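Local coordinates for cellulosome anchoring protein cohesin region (Clostridium thermocellum, PDB 4DH2), which is a type I cohesin module of a cellulosome anchoring protein, which binds a dockerin, probably helping to assemble the cellulosome, at residues A[12-24]-A[34-46]. Numbering follows the deposited sequence. Where two conformers were deposited one is given.
Sequences TADYILDVLVEGV and IPLKFENVPSHGI
Glu39 and Asp18 pair through both backbone N-H groups, as do Lys37 and Leu20, and these bonds join strands 15-27 and 31-39 as antiparallel neighbours of a beta hairpin. The side chain of Glu39 runs extended beyond CG (chi2 179°) across Leu20. Glu39 CB lies 4.0 Å from Leu20 CD1, Glu39 CG and the carboxylate carbon CD each 3.6 Å from that methyl, and Glu39 OE1 rests near both leucine methyls. At the tip, Glu39 OE2 forms a salt bridge with Lys37 NZ at 2.7 Å through its anti lone pair, and accepts a hydrogen bond from a water that also donates to Glu22 OE2. Lysine suits this spot: its ammonium pairs with Glu39 and, though only near Glu22, probably eases the approach of the two carboxylates. Asn40, with phi and psi both positive as asparagine readily allows, follows the strand, and its ND2 donates a hydrogen bond to Asp18 OD2 at 2.9 Å. Farther along, the edge of His44 meets the face of Tyr15, His44 CE1 standing 3.2 Å above the ring plane; His44 NE2 is hydrogen-bonded to Asp143 and Tyr15 OH to Lys147. On the sheet face away from Glu39 and Leu20, apolar Val19, Val21, Leu36 and Phe38 enter the cohesin core against Phe110 of strand 108-117 and Phe136 and Phe141 of strand 129-142, while strand 149-161 bonds alongside strand 15-27.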
loop_
_atom_site.group_PDB
_atom_site.type_symbol
_atom_site.label_atom_id
_atom_site.label_comp_id
_atom_site.label_asym_id
_atom_site.label_seq_id
_atom_site.Cartn_x
_atom_site.Cartn_y
_atom_site.Cartn_z
ATOM N N THR A 12 11.789 -3.894 14.663
ATOM C CA THR A 12 11.310 -4.167 16.018
ATOM C C THR A 12 10.395 -3.007 16.424
ATOM O O THR A 12 10.725 -1.863 16.146
ATOM C CB THR A 12 12.519 -4.318 16.948
ATOM O OG1 THR A 12 13.350 -5.401 16.480
ATOM C CG2 THR A 12 12.110 -4.585 18.392
ATOM N N ALA A 13 9.249 -3.287 17.047
ATOM C CA ALA A 13 8.301 -2.225 17.409
ATOM C C ALA A 13 7.408 -2.659 18.551
ATOM O O ALA A 13 7.564 -3.775 19.069
ATOM C CB ALA A 13 7.457 -1.865 16.192
ATOM N N ASP A 14 6.462 -1.797 18.957
ATOM C CA ASP A 14 5.643 -2.114 20.100
ATOM C C ASP A 14 4.346 -2.794 19.739
ATOM O O ASP A 14 3.639 -3.285 20.609
ATOM C CB ASP A 14 5.313 -0.830 20.869
ATOM C CG ASP A 14 6.522 -0.204 21.488
ATOM O OD1 ASP A 14 7.572 -0.866 21.557
ATOM O OD2 ASP A 14 6.453 0.965 21.916
ATOM N N TYR A 15 4.008 -2.763 18.451
ATOM C CA TYR A 15 2.718 -3.268 17.978
ATOM C C TYR A 15 2.910 -4.119 16.731
ATOM O O TYR A 15 3.871 -3.956 15.972
ATOM C CB TYR A 15 1.769 -2.126 17.604
ATOM C CG TYR A 15 1.708 -1.074 18.689
ATOM C CD1 TYR A 15 1.128 -1.347 19.910
ATOM C CD2 TYR A 15 2.272 0.156 18.489
ATOM C CE1 TYR A 15 1.115 -0.366 20.924
ATOM C CE2 TYR A 15 2.250 1.126 19.466
ATOM C CZ TYR A 15 1.682 0.866 20.668
ATOM O OH TYR A 15 1.682 1.886 21.609
ATOM N N ILE A 16 1.948 -4.989 16.502
ATOM C CA ILE A 16 2.033 -5.909 15.404
ATOM C C ILE A 16 0.639 -6.305 14.893
ATOM O O ILE A 16 -0.353 -6.246 15.627
ATOM C CB ILE A 16 2.838 -7.164 15.889
ATOM C CG1 ILE A 16 3.246 -8.055 14.736
ATOM C CG2 ILE A 16 2.023 -7.941 16.927
ATOM C CD1 ILE A 16 4.627 -8.732 14.975
ATOM N N LEU A 17 0.573 -6.659 13.609
ATOM C CA LEU A 17 -0.594 -7.317 13.021
ATOM C C LEU A 17 -0.118 -8.325 11.985
ATOM O O LEU A 17 1.082 -8.445 11.683
ATOM C CB LEU A 17 -1.569 -6.316 12.389
ATOM C CG LEU A 17 -0.960 -5.406 11.316
ATOM C CD1 LEU A 17 -0.912 -6.062 10.000
ATOM C CD2 LEU A 17 -1.773 -4.107 11.254
ATOM N N ASP A 18 -1.080 -9.068 11.461
ATOM C CA ASP A 18 -0.814 -10.047 10.427
ATOM C C ASP A 18 -1.537 -9.625 9.154
ATOM O O ASP A 18 -2.686 -9.172 9.220
ATOM C CB ASP A 18 -1.337 -11.425 10.842
ATOM C CG ASP A 18 -0.562 -12.006 12.008
ATOM O OD1 ASP A 18 0.471 -12.621 11.776
ATOM O OD2 ASP A 18 -1.001 -11.838 13.138
ATOM N N VAL A 19 -0.849 -9.787 8.027
ATOM C CA VAL A 19 -1.420 -9.510 6.722
ATOM C C VAL A 19 -1.437 -10.831 5.940
ATOM O O VAL A 19 -0.390 -11.462 5.784
ATOM C CB VAL A 19 -0.589 -8.470 5.966
ATOM C CG1 VAL A 19 -1.188 -8.177 4.630
ATOM C CG2 VAL A 19 -0.468 -7.200 6.786
ATOM N N LEU A 20 -2.613 -11.227 5.440
ATOM C CA LEU A 20 -2.768 -12.522 4.757
ATOM C C LEU A 20 -3.371 -12.380 3.374
ATOM O O LEU A 20 -4.285 -11.584 3.171
ATOM C CB LEU A 20 -3.686 -13.423 5.579
ATOM C CG LEU A 20 -3.339 -13.657 7.048
ATOM C CD1 LEU A 20 -3.989 -12.616 7.925
ATOM C CD2 LEU A 20 -3.777 -15.046 7.485
ATOM N N VAL A 21 -2.830 -13.128 2.419
ATOM C CA VAL A 21 -3.505 -13.294 1.141
ATOM C C VAL A 21 -4.363 -14.542 1.291
ATOM O O VAL A 21 -3.839 -15.616 1.556
ATOM C CB VAL A 21 -2.509 -13.486 0.011
ATOM C CG1 VAL A 21 -3.257 -13.753 -1.317
ATOM C CG2 VAL A 21 -1.607 -12.284 -0.120
ATOM N N GLU A 22 -5.675 -14.406 1.150
ATOM C CA GLU A 22 -6.561 -15.544 1.319
ATOM C C GLU A 22 -6.611 -16.376 0.030
ATOM O O GLU A 22 -7.053 -15.902 -1.001
ATOM C CB GLU A 22 -7.953 -15.085 1.714
ATOM C CG GLU A 22 -7.987 -14.357 3.065
ATOM C CD GLU A 22 -7.431 -15.197 4.219
ATOM O OE1 GLU A 22 -7.502 -16.449 4.160
ATOM O OE2 GLU A 22 -6.911 -14.603 5.189
ATOM N N GLY A 23 -6.196 -17.630 0.126
ATOM C CA GLY A 23 -6.094 -18.492 -1.037
ATOM C C GLY A 23 -7.400 -18.709 -1.778
ATOM O O GLY A 23 -8.475 -18.705 -1.188
ATOM N N VAL A 24 -7.302 -18.912 -3.093
ATOM C CA VAL A 24 -8.468 -19.215 -3.900
ATOM C C VAL A 24 -8.140 -20.406 -4.790
ATOM O O VAL A 24 -6.998 -20.599 -5.172
ATOM C CB VAL A 24 -8.899 -18.001 -4.752
ATOM C CG1 VAL A 24 -7.768 -17.530 -5.606
ATOM C CG2 VAL A 24 -10.087 -18.351 -5.614
ATOM N N ILE A 34 -9.844 -12.136 -4.973
ATOM C CA ILE A 34 -8.884 -12.571 -3.961
ATOM C C ILE A 34 -8.953 -11.580 -2.785
ATOM O O ILE A 34 -8.597 -10.417 -2.932
ATOM C CB ILE A 34 -7.441 -12.605 -4.517
ATOM C CG1 ILE A 34 -7.327 -13.585 -5.694
ATOM C CG2 ILE A 34 -6.452 -13.007 -3.411
ATOM C CD1 ILE A 34 -6.032 -13.506 -6.368
ATOM N N PRO A 35 -9.447 -12.033 -1.627
ATOM C CA PRO A 35 -9.523 -11.171 -0.454
ATOM C C PRO A 35 -8.165 -11.109 0.219
ATOM O O PRO A 35 -7.458 -12.118 0.269
ATOM C CB PRO A 35 -10.541 -11.868 0.456
ATOM C CG PRO A 35 -11.136 -12.982 -0.379
ATOM C CD PRO A 35 -10.083 -13.338 -1.377
ATOM N N LEU A 36 -7.843 -9.920 0.714
ATOM C CA LEU A 36 -6.621 -9.668 1.472
ATOM C C LEU A 36 -7.076 -9.172 2.847
ATOM O O LEU A 36 -7.944 -8.307 2.935
ATOM C CB LEU A 36 -5.780 -8.598 0.759
ATOM C CG LEU A 36 -5.571 -8.840 -0.729
ATOM C CD1 LEU A 36 -4.838 -7.668 -1.353
ATOM C CD2 LEU A 36 -4.801 -10.117 -0.990
ATOM N N LYS A 37 -6.504 -9.737 3.907
ATOM C CA LYS A 37 -7.014 -9.550 5.252
ATOM C C LYS A 37 -5.942 -9.046 6.185
ATOM O O LYS A 37 -4.771 -9.296 5.968
ATOM C CB LYS A 37 -7.516 -10.876 5.838
ATOM C CG LYS A 37 -8.888 -11.308 5.358
ATOM C CD LYS A 37 -9.356 -12.538 6.132
ATOM C CE LYS A 37 -9.677 -12.192 7.581
ATOM N NZ LYS A 37 -9.455 -13.327 8.534
ATOM N N PHE A 38 -6.384 -8.317 7.200
ATOM C CA PHE A 38 -5.594 -8.005 8.366
ATOM C C PHE A 38 -6.189 -8.790 9.515
ATOM O O PHE A 38 -7.421 -8.829 9.685
ATOM C CB PHE A 38 -5.720 -6.530 8.774
ATOM C CG PHE A 38 -5.104 -5.548 7.828
ATOM C CD1 PHE A 38 -4.167 -5.940 6.866
ATOM C CD2 PHE A 38 -5.428 -4.196 7.945
ATOM C CE1 PHE A 38 -3.620 -5.014 6.014
ATOM C CE2 PHE A 38 -4.861 -3.259 7.097
ATOM C CZ PHE A 38 -3.958 -3.676 6.132
ATOM N N GLU A 39 -5.323 -9.406 10.312
ATOM C CA GLU A 39 -5.735 -10.068 11.541
ATOM C C GLU A 39 -4.886 -9.557 12.694
ATOM O O GLU A 39 -3.739 -9.151 12.489
ATOM C CB GLU A 39 -5.584 -11.590 11.411
ATOM C CG GLU A 39 -6.570 -12.249 10.444
ATOM C CD GLU A 39 -6.367 -13.758 10.314
ATOM O OE1 GLU A 39 -5.408 -14.305 10.906
ATOM O OE2 GLU A 39 -7.168 -14.397 9.603
ATOM N N ASN A 40 -5.453 -9.583 13.893
ATOM C CA ASN A 40 -4.772 -9.082 15.084
ATOM C C ASN A 40 -4.399 -7.605 14.949
ATOM O O ASN A 40 -3.313 -7.185 15.343
ATOM C CB ASN A 40 -3.547 -9.935 15.356
ATOM C CG ASN A 40 -3.920 -11.387 15.556
ATOM O OD1 ASN A 40 -4.803 -11.683 16.361
ATOM N ND2 ASN A 40 -3.320 -12.277 14.782
ATOM N N VAL A 41 -5.305 -6.830 14.377
ATOM C CA VAL A 41 -5.117 -5.390 14.286
ATOM C C VAL A 41 -5.061 -4.788 15.696
ATOM O O VAL A 41 -5.935 -5.062 16.514
ATOM C CB VAL A 41 -6.255 -4.742 13.477
ATOM C CG1 VAL A 41 -6.126 -3.214 13.485
ATOM C CG2 VAL A 41 -6.271 -5.302 12.041
ATOM N N PRO A 42 -4.048 -3.951 15.970
ATOM C CA PRO A 42 -4.047 -3.287 17.284
ATOM C C PRO A 42 -5.325 -2.505 17.506
ATOM O O PRO A 42 -5.748 -1.714 16.655
ATOM C CB PRO A 42 -2.839 -2.349 17.222
ATOM C CG PRO A 42 -1.890 -3.025 16.180
ATOM C CD PRO A 42 -2.862 -3.616 15.161
ATOM N N SER A 43 -5.923 -2.680 18.677
ATOM C CA SER A 43 -7.168 -1.994 18.959
ATOM C C SER A 43 -7.006 -0.489 19.004
ATOM O O SER A 43 -7.975 0.233 18.814
ATOM C CB SER A 43 -7.755 -2.506 20.281
ATOM O OG SER A 43 -6.888 -2.210 21.344
ATOM N N HIS A 44 -5.803 0.015 19.259
ATOM C CA HIS A 44 -5.652 1.467 19.273
ATOM C C HIS A 44 -5.559 2.084 17.882
ATOM O O HIS A 44 -5.671 3.304 17.733
ATOM C CB HIS A 44 -4.525 1.938 20.193
ATOM C CG HIS A 44 -3.148 1.897 19.603
ATOM N ND1 HIS A 44 -2.422 0.735 19.488
ATOM C CD2 HIS A 44 -2.319 2.901 19.222
ATOM C CE1 HIS A 44 -1.221 1.018 19.004
ATOM N NE2 HIS A 44 -1.135 2.325 18.835
ATOM N N GLY A 45 -5.393 1.235 16.872
ATOM C CA GLY A 45 -5.689 1.632 15.509
ATOM C C GLY A 45 -4.523 1.981 14.606
ATOM O O GLY A 45 -3.523 2.562 15.033
ATOM N N ILE A 46 -4.688 1.626 13.330
ATOM C CA ILE A 46 -3.806 2.029 12.245
ATOM C C ILE A 46 -4.234 3.391 11.670
ATOM O O ILE A 46 -5.382 3.581 11.248
ATOM C CB ILE A 46 -3.870 1.007 11.106
ATOM C CG1 ILE A 46 -3.538 -0.401 11.629
ATOM C CG2 ILE A 46 -2.920 1.368 9.944
ATOM C CD1 ILE A 46 -3.995 -1.512 10.698
HETATM O O HOH W 1 -7.214 -16.159 7.612
#